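PDB 2WJR: N-acetylneuraminic acid outer membrane channel protein NanC from Escherichia coli, which forms a monomeric, weakly anion-selective outer membrane channel through which N-acetylneuraminic acid enters the bacterium. Local coordinates for residues Gly102-Tyr107 and Val126-Gly131; Thr147-Lys152 and Trp164-Ala169. The protein carries 1 engineered substitution. All coordinates share one frame; numbering follows the deposited sequence.

Interaction 1: residues Gly102-Tyr107 and Val126-Gly131; sequences GIRYRY and VHRWDG. With OCT (N-octane), chain E; OCT (N-octane), chain G.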
# COMPACT_ATOMS: atom_id res chain seq x y z
N GLY A 102 -6.26 -5.49 11.28
CA GLY A 102 -5.39 -6.24 10.41
C GLY A 102 -3.94 -5.92 10.70
O GLY A 102 -3.64 -4.80 11.09
N ILE A 103 -3.09 -6.91 10.57
CA ILE A 103 -1.63 -6.70 10.66
C ILE A 103 -0.93 -7.57 9.63
O ILE A 103 -1.27 -8.72 9.44
CB ILE A 103 -1.11 -6.97 12.11
CG1 ILE A 103 0.39 -6.60 12.27
CG2 ILE A 103 -1.38 -8.43 12.54
CD1 ILE A 103 0.65 -5.18 12.71
N ARG A 104 0.10 -7.01 8.99
CA ARG A 104 0.83 -7.72 7.98
C ARG A 104 2.32 -7.47 8.13
O ARG A 104 2.75 -6.36 8.44
CB ARG A 104 0.40 -7.28 6.59
CG ARG A 104 0.98 -8.11 5.45
CD ARG A 104 0.47 -7.58 4.15
NE ARG A 104 0.98 -6.24 3.85
CZ ARG A 104 0.53 -5.47 2.87
NH1 ARG A 104 -0.44 -5.90 2.05
NH2 ARG A 104 1.04 -4.26 2.69
N TYR A 105 3.08 -8.54 7.96
CA TYR A 105 4.50 -8.44 7.76
C TYR A 105 4.83 -8.93 6.36
O TYR A 105 4.41 -10.04 5.95
CB TYR A 105 5.29 -9.26 8.78
CG TYR A 105 6.72 -9.39 8.32
CD1 TYR A 105 7.62 -8.33 8.51
CD2 TYR A 105 7.16 -10.52 7.65
CE1 TYR A 105 8.94 -8.42 8.07
CE2 TYR A 105 8.48 -10.62 7.20
CZ TYR A 105 9.35 -9.56 7.41
OH TYR A 105 10.65 -9.67 6.95
N ARG A 106 5.58 -8.11 5.63
CA ARG A 106 6.01 -8.42 4.27
C ARG A 106 7.52 -8.17 4.14
O ARG A 106 8.03 -7.17 4.66
CB ARG A 106 5.28 -7.52 3.28
CG ARG A 106 5.52 -7.83 1.78
CD ARG A 106 4.59 -6.94 0.97
NE ARG A 106 5.24 -5.71 0.52
CZ ARG A 106 4.64 -4.55 0.27
NH1 ARG A 106 3.32 -4.40 0.44
NH2 ARG A 106 5.36 -3.53 -0.17
N TYR A 107 8.19 -9.10 3.46
CA TYR A 107 9.62 -8.99 3.12
C TYR A 107 9.76 -8.73 1.62
O TYR A 107 9.50 -9.63 0.82
CB TYR A 107 10.36 -10.28 3.48
CG TYR A 107 11.85 -10.27 3.15
CD1 TYR A 107 12.70 -9.37 3.76
CD2 TYR A 107 12.38 -11.18 2.25
CE1 TYR A 107 14.07 -9.35 3.48
CE2 TYR A 107 13.76 -11.19 1.96
CZ TYR A 107 14.59 -10.26 2.57
OH TYR A 107 15.94 -10.26 2.29
N VAL A 126 13.78 -5.07 2.01
CA VAL A 126 13.07 -4.28 2.98
C VAL A 126 12.15 -5.14 3.86
O VAL A 126 11.48 -6.06 3.37
CB VAL A 126 12.24 -3.22 2.27
CG1 VAL A 126 11.24 -2.59 3.27
CG2 VAL A 126 13.14 -2.14 1.64
N HIS A 127 12.13 -4.83 5.15
CA HIS A 127 11.18 -5.42 6.11
C HIS A 127 10.05 -4.45 6.27
O HIS A 127 10.28 -3.31 6.64
CB HIS A 127 11.82 -5.60 7.47
CG HIS A 127 12.95 -6.58 7.50
ND1 HIS A 127 12.78 -7.94 7.36
CD2 HIS A 127 14.29 -6.39 7.68
CE1 HIS A 127 13.95 -8.54 7.42
NE2 HIS A 127 14.88 -7.62 7.62
N ARG A 128 8.81 -4.88 6.01
CA ARG A 128 7.68 -3.97 6.02
C ARG A 128 6.50 -4.51 6.87
O ARG A 128 6.09 -5.66 6.73
CB ARG A 128 7.21 -3.66 4.60
CG ARG A 128 5.96 -2.81 4.58
CD ARG A 128 5.49 -2.50 3.20
NE ARG A 128 4.20 -1.78 3.25
CZ ARG A 128 3.83 -0.77 2.46
NH1 ARG A 128 4.64 -0.28 1.51
NH2 ARG A 128 2.63 -0.22 2.65
N TRP A 129 6.00 -3.64 7.75
CA TRP A 129 4.84 -3.92 8.58
C TRP A 129 3.72 -2.95 8.22
O TRP A 129 3.95 -1.74 8.06
CB TRP A 129 5.20 -3.73 10.06
CG TRP A 129 6.03 -4.80 10.64
CD1 TRP A 129 7.40 -4.85 10.74
CD2 TRP A 129 5.54 -6.02 11.22
NE1 TRP A 129 7.78 -6.04 11.34
CE2 TRP A 129 6.65 -6.76 11.64
CE3 TRP A 129 4.25 -6.55 11.40
CZ2 TRP A 129 6.51 -8.02 12.26
CZ3 TRP A 129 4.11 -7.79 12.01
CH2 TRP A 129 5.24 -8.50 12.44
N ASP A 130 2.50 -3.48 8.12
CA ASP A 130 1.32 -2.65 7.98
C ASP A 130 0.30 -3.05 9.04
O ASP A 130 0.11 -4.23 9.30
CB ASP A 130 0.70 -2.81 6.59
CG ASP A 130 1.56 -2.22 5.48
OD1 ASP A 130 1.40 -1.01 5.17
OD2 ASP A 130 2.34 -2.99 4.89
N GLY A 131 -0.31 -2.05 9.64
CA GLY A 131 -1.44 -2.21 10.56
C GLY A 131 -2.67 -1.59 9.90
O GLY A 131 -2.57 -0.59 9.20
C1 OCT E . -3.77 0.63 12.93
C2 OCT E . -3.07 -0.43 13.79
C3 OCT E . -4.02 -1.59 14.13
C4 OCT E . -3.30 -2.78 14.80
C5 OCT E . -3.83 -4.11 14.28
C6 OCT E . -3.90 -5.22 15.36
C7 OCT E . -4.07 -6.63 14.73
C8 OCT E . -4.52 -7.72 15.72
C1 OCT G . 15.83 -12.40 5.86
C2 OCT G . 14.39 -12.48 6.40
C3 OCT G . 13.44 -13.19 5.42
C4 OCT G . 11.97 -13.20 5.89
C5 OCT G . 11.04 -13.84 4.83
C6 OCT G . 9.71 -14.34 5.42
C7 OCT G . 8.58 -14.48 4.38
C8 OCT G . 7.21 -14.03 4.91
O HOH W 1 3.17 -5.48 5.35

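Interaction 2: residues Thr147-Lys152 and Trp164-Ala169; sequences TTLYSK and WATENA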
# COMPACT_ATOMS: atom_id res chain seq x y z
N THR A 147 -1.44 2.00 8.86
CA THR A 147 -0.16 2.50 9.35
C THR A 147 0.96 1.55 8.88
O THR A 147 0.78 0.33 8.79
CB THR A 147 -0.22 2.76 10.91
OG1 THR A 147 0.94 3.51 11.33
CG2 THR A 147 -0.32 1.47 11.70
N THR A 148 2.11 2.13 8.54
CA THR A 148 3.16 1.36 7.91
C THR A 148 4.52 1.75 8.48
O THR A 148 4.77 2.92 8.72
CB THR A 148 3.19 1.61 6.40
OG1 THR A 148 1.90 1.39 5.84
CG2 THR A 148 4.26 0.75 5.71
N LEU A 149 5.34 0.75 8.72
CA LEU A 149 6.74 0.93 9.15
C LEU A 149 7.59 0.03 8.25
O LEU A 149 7.34 -1.18 8.15
CB LEU A 149 6.91 0.54 10.62
CG LEU A 149 8.34 0.46 11.17
CD1 LEU A 149 9.01 1.81 11.00
CD2 LEU A 149 8.34 0.01 12.66
N TYR A 150 8.56 0.60 7.55
CA TYR A 150 9.50 -0.25 6.85
C TYR A 150 10.93 0.18 7.12
O TYR A 150 11.20 1.35 7.36
CB TYR A 150 9.23 -0.34 5.35
CG TYR A 150 8.75 0.90 4.67
CD1 TYR A 150 9.57 2.01 4.53
CD2 TYR A 150 7.49 0.96 4.11
CE1 TYR A 150 9.16 3.14 3.86
CE2 TYR A 150 7.05 2.09 3.45
CZ TYR A 150 7.89 3.19 3.32
OH TYR A 150 7.46 4.34 2.67
N SER A 151 11.81 -0.80 7.07
CA SER A 151 13.23 -0.60 7.37
C SER A 151 14.09 -1.38 6.41
O SER A 151 13.68 -2.41 5.87
CB SER A 151 13.54 -1.06 8.80
OG SER A 151 13.33 -2.44 8.92
N LYS A 152 15.30 -0.88 6.19
CA LYS A 152 16.24 -1.48 5.27
C LYS A 152 16.98 -2.62 5.90
O LYS A 152 17.44 -2.53 7.04
CB LYS A 152 17.27 -0.44 4.80
CG LYS A 152 16.69 0.80 4.20
CD LYS A 152 15.97 0.50 2.92
CE LYS A 152 15.80 1.70 2.03
NZ LYS A 152 15.20 1.33 0.74
N TRP A 164 14.85 3.74 7.93
CA TRP A 164 13.44 3.37 8.19
C TRP A 164 12.57 4.55 7.92
O TRP A 164 13.05 5.69 7.89
CB TRP A 164 13.24 2.89 9.61
CG TRP A 164 13.50 3.93 10.67
CD1 TRP A 164 14.71 4.28 11.19
CD2 TRP A 164 12.52 4.74 11.34
NE1 TRP A 164 14.56 5.27 12.12
CE2 TRP A 164 13.22 5.57 12.25
CE3 TRP A 164 11.13 4.85 11.27
CZ2 TRP A 164 12.58 6.48 13.08
CZ3 TRP A 164 10.48 5.77 12.09
CH2 TRP A 164 11.21 6.58 12.99
N ALA A 165 11.29 4.29 7.69
CA ALA A 165 10.33 5.34 7.50
C ALA A 165 8.94 4.79 7.73
O ALA A 165 8.74 3.57 7.88
CB ALA A 165 10.42 5.93 6.12
N THR A 166 8.00 5.71 7.75
CA THR A 166 6.59 5.40 8.04
C THR A 166 5.68 5.93 6.95
O THR A 166 6.06 6.79 6.13
CB THR A 166 6.16 5.97 9.43
OG1 THR A 166 6.26 7.41 9.43
CG2 THR A 166 7.01 5.39 10.53
N GLU A 167 4.48 5.35 6.87
CA GLU A 167 3.40 5.95 6.13
C GLU A 167 2.14 5.80 6.98
O GLU A 167 1.99 4.84 7.73
CB GLU A 167 3.18 5.27 4.77
CG GLU A 167 4.42 5.19 3.86
CD GLU A 167 4.10 4.60 2.48
OE1 GLU A 167 2.91 4.36 2.18
OE2 GLU A 167 5.06 4.37 1.70
N ASN A 168 1.27 6.78 6.85
CA ASN A 168 -0.04 6.71 7.45
C ASN A 168 -1.06 7.17 6.43
O ASN A 168 -0.98 8.29 5.92
CB ASN A 168 -0.10 7.55 8.72
CG ASN A 168 0.55 6.85 9.90
OD1 ASN A 168 -0.05 5.96 10.51
ND2 ASN A 168 1.80 7.24 10.20
N ALA A 169 -2.01 6.27 6.14
CA ALA A 169 -3.06 6.52 5.15
C ALA A 169 -4.42 6.54 5.87
O ALA A 169 -4.73 5.64 6.64
CB ALA A 169 -3.03 5.43 4.05

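Interaction 1: residues Gly102-Tyr107 and Val126-Gly131
R104 and R128 close on the carboxylate of D130 from two directions. R128, extended to NE, grips it side-on within the guanidinium plane: NE meets the syn lone pair of OD2 at 2.8 Å and NH2 that of OD1 at 2.9 Å. R104 runs beside D130, but its NH2 reaches OD2 from above the carboxylate plane, at 2.9 Å, the guanidinium turned 89° to the carboxylate. A bend at chi3 (67°) turns R104 NE toward a water that also touches OD2; T148 and Q146 of the neighbouring strand hold OD1. The acid probably offsets part of the repulsion between R104 and R128. The guanidinium of R106 lies flat on that of R128, planes 30° apart; D108 probably offsets this second like-charge meeting.

On the reverse face Y105 lays its CB over the six-membered ring of W129, 3.6 Å from the centroid, and its OH shares a hydrogen bond with H127 ND1 (2.8 Å). C3 of the chain G n-octane lies 3.8 Å above the centre of the Y107 ring. Y107, its OH bonded to Q153, suits a lipid-facing outer rim, as probably does Y105.

Strands 99-110 and 126-136 are antiparallel neighbours in the barrel wall, between strands 82-94 and 141-152.

Interaction 2: residues Thr147-Lys152 and Trp164-Ala169
Y150 points its hydroxyl at E167, donating to OE2 over 2.6 Å. The acceptor is the anti lone pair of the carboxylate, away from OE1, and OE2 lies in the plane of the ring at its edge, with ring and carboxylate turned 87° to each other. CG of Y150 stands between the backbone N and the carbonyl carbon (chi1 37°), and the ring leans over the partner strand, where CE1 packs 3.8 Å from A165 CB; the small alanine leaves room for it. Q192 gives the same hydroxyl a second partner through its NE2. An alanine in place of Y150 would probably leave E167 OE2 without this donor and open a gap beside the A165 methyl.

The backbone bonds are those of an antiparallel hairpin in the porin wall: T148 with E167 and Y150 with A165 are the hydrogen-bonded pairs, each using both N-H and C=O. L149-T166 falls between them, and T147-N168 and S151-W164 flank them; these non-hydrogen-bonded pairs put their side chains on the other face of the sheet, where T147 OG1, anti to its backbone N, donates to N168 OD1 at 2.8 Å from 34° out of the amide carbonyl plane. W145 NE1 is a second donor to that oxygen. Threonine suits the site because OG1 serves N168 while CG2 meets an n-octane. T148 OG1, facing the other way, is satisfied by D130. The L149 side chain is purely apolar: it puts CD1 3.7 Å from W164 CE3, an apolar patch on the surface.

Interactions 1 and 2 have centres about 9 Å apart and lie side by side in the wall of the barrel. They come in series along the chain, 102-107 with 126-131 first and 147-152 with 164-169 after it. Strands 126-136 and 141-152, consecutive in sequence, are also paired with each other, so four neighbouring strands run 99-110, 126-136, 141-152, 164-174. Across the seam G131 N probably bonds to T147 O. The wall carries the charged R104, R106, R128, D130 and E167 on one face and the octane-touching I103, Y105, Y107 and T147 on the other, consistent with a channel lining and a lipid-facing outside.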